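Side-chain contact in putative transcriptional regulator (PDB 1YYV), which probably binds DNA as a transcription factor of the HxlR family, a winged helix-turn-helix group, although its own targets are not established: residues Arg26-His31 against Glu74-Leu79. Sequence-based numbering, arbitrary orientation.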
loop_
_atom_site.group_PDB
_atom_site.type_symbol
_atom_site.label_atom_id
_atom_site.label_comp_id
_atom_site.label_asym_id
_atom_site.label_seq_id
_atom_site.Cartn_x
_atom_site.Cartn_y
_atom_site.Cartn_z
ATOM N N ARG A 26 -1.043 7.393 7.805
ATOM C CA ARG A 26 -0.960 5.932 8.023
ATOM C C ARG A 26 -2.315 5.234 7.780
ATOM O O ARG A 26 -2.373 4.151 7.233
ATOM C CB ARG A 26 -0.472 5.656 9.416
ATOM C CG ARG A 26 1.008 5.871 9.564
ATOM C CD ARG A 26 1.464 5.593 10.991
ATOM N NE ARG A 26 2.920 5.722 11.070
ATOM C CZ ARG A 26 3.660 5.278 12.078
ATOM N NH1 ARG A 26 3.087 4.668 13.107
ATOM N NH2 ARG A 26 4.973 5.456 12.062
ATOM N N GLU A 27 -3.387 5.907 8.139
ATOM C CA GLU A 27 -4.724 5.420 7.890
ATOM C C GLU A 27 -5.110 5.470 6.416
ATOM O O GLU A 27 -5.609 4.500 5.872
ATOM C CB GLU A 27 -5.716 6.249 8.712
ATOM C CG GLU A 27 -5.745 5.833 10.124
ATOM C CD GLU A 27 -6.204 4.385 10.250
ATOM O OE1 GLU A 27 -5.562 3.616 11.017
ATOM O OE2 GLU A 27 -7.204 4.009 9.567
ATOM N N VAL A 28 -4.880 6.609 5.780
ATOM C CA VAL A 28 -5.015 6.718 4.322
ATOM C C VAL A 28 -4.194 5.653 3.615
ATOM O O VAL A 28 -4.674 5.011 2.715
ATOM C CB VAL A 28 -4.603 8.107 3.826
ATOM C CG1 VAL A 28 -4.724 8.210 2.268
ATOM C CG2 VAL A 28 -5.377 9.207 4.621
ATOM N N LEU A 29 -2.967 5.439 4.041
ATOM C CA LEU A 29 -2.131 4.397 3.434
ATOM C C LEU A 29 -2.748 2.993 3.572
ATOM O O LEU A 29 -2.799 2.270 2.618
ATOM C CB LEU A 29 -0.709 4.464 3.986
ATOM C CG LEU A 29 0.150 3.250 3.684
ATOM C CD1 LEU A 29 0.716 3.351 2.280
ATOM C CD2 LEU A 29 1.237 3.063 4.749
ATOM N N LYS A 30 -3.230 2.656 4.766
ATOM C CA LYS A 30 -3.977 1.438 5.005
ATOM C C LYS A 30 -5.221 1.308 4.073
ATOM O O LYS A 30 -5.440 0.263 3.417
ATOM C CB LYS A 30 -4.412 1.366 6.487
ATOM C CG LYS A 30 -5.110 0.039 6.802
ATOM C CD LYS A 30 -5.676 -0.129 8.242
ATOM C CE LYS A 30 -4.892 -1.220 9.018
ATOM N NZ LYS A 30 -5.647 -2.070 10.078
ATOM N N HIS A 31 -6.042 2.348 4.006
ATOM C CA HIS A 31 -7.225 2.260 3.137
ATOM C C HIS A 31 -6.888 1.979 1.682
ATOM O O HIS A 31 -7.582 1.194 1.041
ATOM C CB HIS A 31 -8.119 3.502 3.252
ATOM C CG HIS A 31 -8.588 3.757 4.656
ATOM N ND1 HIS A 31 -9.008 5.002 5.100
ATOM C CD2 HIS A 31 -8.691 2.921 5.719
ATOM C CE1 HIS A 31 -9.370 4.907 6.368
ATOM N NE2 HIS A 31 -9.164 3.666 6.771
ATOM N N GLU A 74 -14.548 6.525 0.304
ATOM C CA GLU A 74 -15.439 7.658 0.027
ATOM C C GLU A 74 -15.217 8.814 0.997
ATOM O O GLU A 74 -15.139 9.988 0.575
ATOM C CB GLU A 74 -16.922 7.252 0.023
ATOM C CG GLU A 74 -17.859 8.460 -0.215
ATOM C CD GLU A 74 -19.349 8.167 -0.057
ATOM O OE1 GLU A 74 -19.731 7.092 0.502
ATOM O OE2 GLU A 74 -20.142 9.051 -0.488
ATOM N N GLN A 75 -15.086 8.500 2.288
ATOM C CA GLN A 75 -14.877 9.570 3.258
ATOM C C GLN A 75 -13.486 10.178 3.193
ATOM O O GLN A 75 -13.311 11.312 3.651
ATOM C CB GLN A 75 -15.362 9.257 4.695
ATOM C CG GLN A 75 -14.870 7.970 5.308
ATOM C CD GLN A 75 -15.856 7.385 6.341
ATOM O OE1 GLN A 75 -17.073 7.580 6.244
ATOM N NE2 GLN A 75 -15.323 6.624 7.307
ATOM N N ASP A 76 -12.532 9.456 2.584
ATOM C CA ASP A 76 -11.214 10.003 2.265
ATOM C C ASP A 76 -11.296 10.969 1.076
ATOM O O ASP A 76 -10.480 11.850 0.942
ATOM C CB ASP A 76 -10.206 8.881 1.984
ATOM C CG ASP A 76 -9.693 8.195 3.278
ATOM O OD1 ASP A 76 -9.995 8.689 4.388
ATOM O OD2 ASP A 76 -8.994 7.146 3.191
ATOM N N GLY A 77 -12.304 10.817 0.223
ATOM C CA GLY A 77 -12.508 11.764 -0.869
ATOM C C GLY A 77 -12.124 11.205 -2.225
ATOM O O GLY A 77 -11.939 11.978 -3.193
ATOM N N PHE A 78 -12.015 9.873 -2.305
ATOM C CA PHE A 78 -11.525 9.227 -3.504
ATOM C C PHE A 78 -12.665 8.723 -4.396
ATOM O O PHE A 78 -12.440 8.426 -5.583
ATOM C CB PHE A 78 -10.577 8.063 -3.160
ATOM C CG PHE A 78 -9.388 8.454 -2.296
ATOM C CD1 PHE A 78 -8.648 9.622 -2.560
ATOM C CD2 PHE A 78 -8.993 7.644 -1.246
ATOM C CE1 PHE A 78 -7.554 9.967 -1.789
ATOM C CE2 PHE A 78 -7.892 7.974 -0.469
ATOM C CZ PHE A 78 -7.176 9.138 -0.731
ATOM N N LEU A 79 -13.867 8.579 -3.835
ATOM C CA LEU A 79 -14.985 8.038 -4.618
ATOM C C LEU A 79 -16.210 8.919 -4.589
ATOM O O LEU A 79 -16.513 9.565 -3.583
ATOM C CB LEU A 79 -15.413 6.627 -4.178
ATOM C CG LEU A 79 -14.366 5.587 -3.850
ATOM C CD1 LEU A 79 -15.049 4.389 -3.291
ATOM C CD2 LEU A 79 -13.466 5.230 -5.055
#
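A histidine-carboxylate hydrogen bond between H31 and D76 joins helix 25-33 to the end of helix 66-76 in this winged helix-turn-helix fold, and shows how a polar link can sit beside an apolar one. ND1 of H31 donates to OD2 of D76 over 2.9 Å, and the bond is nearly straight, 167° at the hydrogen. The acceptor lies in the plane of the imidazole and is approached on its syn side, though the donor stands 26° out of the carboxylate plane. With CG of H31 beside its own backbone N and opposite the carbonyl carbon (chi1 -58°), the ring folds back along its helix, and the carbonyl O of E27 rests over one face, 3.3 Å above the plane.

Helix 66-76 closes in a Schellman motif, in which G77 takes a positive phi and the chain turns toward strand 79-84. Just past this turn, F78 reaches back to helix 25-33: its CZ lies 4.0 Å from CG1 of V28, which meets the ring at the edge, in its plane. The same phenyl packs on L98 and V102 of helix 97-103 and on W112 of the second subunit.

The other carboxylate oxygen, OD1 of D76, forms a salt bridge with R124 of the second subunit. D76 is buried, and its two oxygens thus have separate partners, one within the chain and one across the dimer. Both would be expected to stabilise the carboxylate as an anion, coupling the packing of these helices to the subunit interface.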